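Local coordinates for protein adenylation domain (Streptomyces sp., PDB 5N9X) that belongs to the ANL superfamily of AMP-binding enzymes and is modelled with adenosine-5'-triphosphate and threonine bound, at residues M75-N80 with E136-A140; V117-G121 with P132-E136. All blocks are in the same frame, centred on the assembly; numbering follows the deposited sequence.

Contact 1: residues M75-N80 with E136-A140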
# COMPACT_ATOMS: atom_id res chain seq x y z
N MET A 75 -15.55 9.26 1.04
CA MET A 75 -15.87 9.56 2.44
C MET A 75 -14.64 9.58 3.32
O MET A 75 -13.72 8.81 3.13
CB MET A 75 -16.82 8.52 3.04
CG MET A 75 -18.20 8.43 2.47
SD MET A 75 -19.30 7.74 3.72
CE MET A 75 -20.39 6.79 2.69
N PRO A 76 -14.64 10.44 4.34
CA PRO A 76 -13.60 10.37 5.37
C PRO A 76 -13.64 9.01 6.06
O PRO A 76 -14.71 8.42 6.11
CB PRO A 76 -13.97 11.50 6.32
CG PRO A 76 -15.45 11.70 6.12
CD PRO A 76 -15.65 11.47 4.65
N PRO A 77 -12.48 8.50 6.56
CA PRO A 77 -12.50 7.22 7.26
C PRO A 77 -13.36 7.28 8.52
O PRO A 77 -13.30 8.26 9.27
CB PRO A 77 -11.02 6.98 7.61
CG PRO A 77 -10.40 8.32 7.62
CD PRO A 77 -11.12 9.07 6.50
N GLY A 78 -14.17 6.26 8.72
CA GLY A 78 -15.08 6.21 9.85
C GLY A 78 -16.15 5.15 9.65
O GLY A 78 -16.15 4.42 8.65
N ALA A 79 -17.06 5.07 10.62
CA ALA A 79 -18.19 4.16 10.59
C ALA A 79 -18.91 4.14 9.23
O ALA A 79 -19.09 3.08 8.65
CB ALA A 79 -19.16 4.52 11.69
N ASN A 80 -19.32 5.31 8.73
CA ASN A 80 -20.10 5.36 7.49
C ASN A 80 -19.34 4.84 6.29
O ASN A 80 -19.90 4.15 5.46
CB ASN A 80 -20.58 6.80 7.19
CG ASN A 80 -21.39 7.42 8.33
OD1 ASN A 80 -22.19 6.75 9.00
ND2 ASN A 80 -21.20 8.71 8.53
N GLU A 136 -23.72 10.78 2.70
CA GLU A 136 -23.26 10.24 3.97
C GLU A 136 -24.43 10.18 4.93
O GLU A 136 -24.56 9.21 5.70
CB GLU A 136 -22.11 11.08 4.55
CG GLU A 136 -21.26 10.29 5.54
CD GLU A 136 -20.10 11.08 6.11
OE1 GLU A 136 -19.66 12.07 5.49
OE2 GLU A 136 -19.62 10.70 7.20
N GLU A 137 -25.28 11.20 4.90
CA GLU A 137 -26.44 11.25 5.77
C GLU A 137 -27.36 10.10 5.40
O GLU A 137 -27.92 9.43 6.28
CB GLU A 137 -27.18 12.59 5.65
CG GLU A 137 -28.59 12.57 6.23
CD GLU A 137 -29.28 13.92 6.23
OE1 GLU A 137 -29.09 14.70 5.26
OE2 GLU A 137 -30.03 14.20 7.19
N ASN A 138 -27.49 9.85 4.11
CA ASN A 138 -28.24 8.69 3.65
C ASN A 138 -27.72 7.40 4.29
O ASN A 138 -28.51 6.61 4.79
CB ASN A 138 -28.20 8.58 2.13
CG ASN A 138 -29.20 9.49 1.44
OD1 ASN A 138 -28.99 9.89 0.29
ND2 ASN A 138 -30.29 9.83 2.13
N VAL A 139 -26.40 7.21 4.29
CA VAL A 139 -25.78 6.00 4.84
C VAL A 139 -25.95 5.90 6.36
O VAL A 139 -26.28 4.82 6.88
CB VAL A 139 -24.26 5.94 4.48
CG1 VAL A 139 -23.51 4.95 5.37
CG2 VAL A 139 -24.07 5.58 3.01
N ALA A 140 -25.75 7.02 7.06
CA ALA A 140 -25.97 7.09 8.52
C ALA A 140 -27.40 6.72 8.94
O ALA A 140 -27.62 6.25 10.06
CB ALA A 140 -25.64 8.49 9.04
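Glu-136 sends its CG anti to the backbone N (chi1 -157°) and continues extended, which carries its carboxylate across to Asn-80. Asn-80 places its amide beside its own backbone N, on the side facing Glu-136. The two side chains cross at about a right angle, with amide and carboxylate planes 74° apart. ND2 of Asn-80 donates to OE2 of Glu-136 at 2.9 Å, with an N-H...O angle of 159°. The acceptor lies in the amide plane, and OE2 uses its anti lone pair, the one turned away from OE1. This in-plane bond would hold the amide in its present rotation. The amide oxygen OD1 lies 3.8 Å from CA of Ala-140. The contact joins the starts of two helices, 79-90 and 136-141. Helix 79-90 is the helix of a beta-alpha-beta unit with strands 70-74 and 94-97, and Gly-78 is its N-cap. Next to the hydrogen bond the packing is apolar. Met-75 SD lies 3.7 Å from CG of Glu-136, the aliphatic part of that chain. Met-75 CE continues to CG2 of Val-139 at 3.9 Å. The other branch of Val-139, CG1, sits 3.9 Å from CB of Asn-80. Trp-52 of helix 46-62 adds a further partner: it touches Asn-80, and its NE1 is hydrogen-bonded to the backbone O of Val-139.

Contact 2: residues V117-G121 with P132-E136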
# COMPACT_ATOMS: atom_id res chain seq x y z
N VAL A 117 -21.60 3.27 -11.76
CA VAL A 117 -23.04 3.45 -11.88
C VAL A 117 -23.62 4.37 -10.82
O VAL A 117 -24.77 4.76 -10.91
CB VAL A 117 -23.78 2.11 -11.78
CG1 VAL A 117 -23.12 1.09 -12.66
CG2 VAL A 117 -23.78 1.61 -10.34
N ALA A 118 -22.81 4.68 -9.80
CA ALA A 118 -23.25 5.50 -8.67
C ALA A 118 -22.07 5.95 -7.84
O ALA A 118 -20.97 5.44 -8.00
CB ALA A 118 -24.22 4.71 -7.82
N LEU A 119 -22.30 6.89 -6.92
CA LEU A 119 -21.28 7.28 -5.95
C LEU A 119 -21.85 7.27 -4.52
O LEU A 119 -22.99 7.69 -4.29
CB LEU A 119 -20.70 8.65 -6.31
CG LEU A 119 -19.48 9.11 -5.50
CD1 LEU A 119 -18.53 9.90 -6.38
CD2 LEU A 119 -19.88 9.95 -4.29
N VAL A 120 -21.07 6.79 -3.55
CA VAL A 120 -21.50 6.84 -2.16
C VAL A 120 -20.62 7.78 -1.37
O VAL A 120 -19.39 7.68 -1.41
CB VAL A 120 -21.49 5.45 -1.50
CG1 VAL A 120 -22.08 5.53 -0.10
CG2 VAL A 120 -22.28 4.46 -2.32
N GLY A 121 -21.25 8.70 -0.63
CA GLY A 121 -20.56 9.77 0.07
C GLY A 121 -20.94 11.08 -0.60
O GLY A 121 -21.76 11.05 -1.52
N PRO A 132 -26.32 8.71 -9.89
CA PRO A 132 -27.05 8.84 -8.62
C PRO A 132 -26.15 8.90 -7.39
O PRO A 132 -25.08 8.29 -7.37
CB PRO A 132 -27.92 7.58 -8.58
CG PRO A 132 -27.41 6.66 -9.66
CD PRO A 132 -26.31 7.34 -10.42
N LEU A 133 -26.60 9.63 -6.37
CA LEU A 133 -25.86 9.72 -5.12
C LEU A 133 -26.52 9.01 -3.95
O LEU A 133 -27.73 9.05 -3.78
CB LEU A 133 -25.64 11.17 -4.70
CG LEU A 133 -24.24 11.38 -4.12
CD1 LEU A 133 -23.19 11.45 -5.21
CD2 LEU A 133 -24.18 12.60 -3.22
N VAL A 134 -25.69 8.35 -3.15
CA VAL A 134 -26.04 8.01 -1.79
C VAL A 134 -25.19 8.92 -0.93
O VAL A 134 -23.96 8.90 -1.05
CB VAL A 134 -25.78 6.54 -1.48
CG1 VAL A 134 -26.41 6.14 -0.15
CG2 VAL A 134 -26.30 5.68 -2.60
N THR A 135 -25.81 9.74 -0.10
CA THR A 135 -25.06 10.72 0.69
C THR A 135 -24.58 10.08 1.97
O THR A 135 -24.97 8.97 2.29
CB THR A 135 -25.90 11.96 1.01
OG1 THR A 135 -27.02 11.57 1.82
CG2 THR A 135 -26.39 12.61 -0.26
N GLU A 136 -23.72 10.78 2.70
CA GLU A 136 -23.26 10.24 3.97
C GLU A 136 -24.43 10.18 4.93
O GLU A 136 -24.56 9.21 5.70
CB GLU A 136 -22.11 11.08 4.55
CG GLU A 136 -21.26 10.29 5.54
CD GLU A 136 -20.10 11.08 6.11
OE1 GLU A 136 -19.66 12.07 5.49
OE2 GLU A 136 -19.62 10.70 7.20
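The flat peptide groups of Leu-119 to Val-120 and Leu-133 to Val-134 lie side by side in a parallel beta sheet. Val-120 and Val-134 stand on one face, Leu-119 and Leu-133 on the other. The facing edges carry the hydrogen bonds. Strand 133-134 is the outermost strand of this four-stranded sheet within the chain, and strand 70-74 flanks strand 118-121 on its other side. Leu-119 bonds with both of its backbone polar atoms, as a parallel pair requires: its N donates to Pro-132 O at 3.1 Å, and its O accepts from Val-134 N at 3.0 Å. The next rung is Gly-121 N to Val-134 O at 2.7 Å. On the valine face CG1 of Val-120 lies 4.1 Å from CB of Val-134, and Val-139 of helix 136-141 packs on both valines. On the leucine face CD2 of Leu-119 meets CD1 of Leu-133 at 3.7 Å. Leu-119 reaches there with CG anti to its backbone N (chi1 -172°). At the start of the pair the Pro-132 ring presses its CD against Val-117 O, a tight 3.0 Å. At the far end CD2 of Leu-133 comes 3.3 Å from Gly-121 O.

In the fold
The centres of the two contacts are 11 Å apart, and Glu-136 belongs to both. Along the chain come 75-80, which follows strand 70-74, then 117-121, then 132-136, and last 136-140, the first turn of helix 136-141, with Thr-135 as N-cap. Contact 2 pairs the last two strands at the 133-134 edge of the parallel sheet ordered 94-97, 70-74, 118-121, 133-134. Contact 1 joins helix starts beside that sheet. They touch through Met-75 CE and Val-120 CG1, 3.5 Å apart, and through Val-139 CG2 and Val-120 CG1, 3.7 Å apart. The loop after strand 70-74 and helix 136-141 therefore pack on the sheet face that carries Val-120. No residue of either contact lines the ATP or threonine pocket.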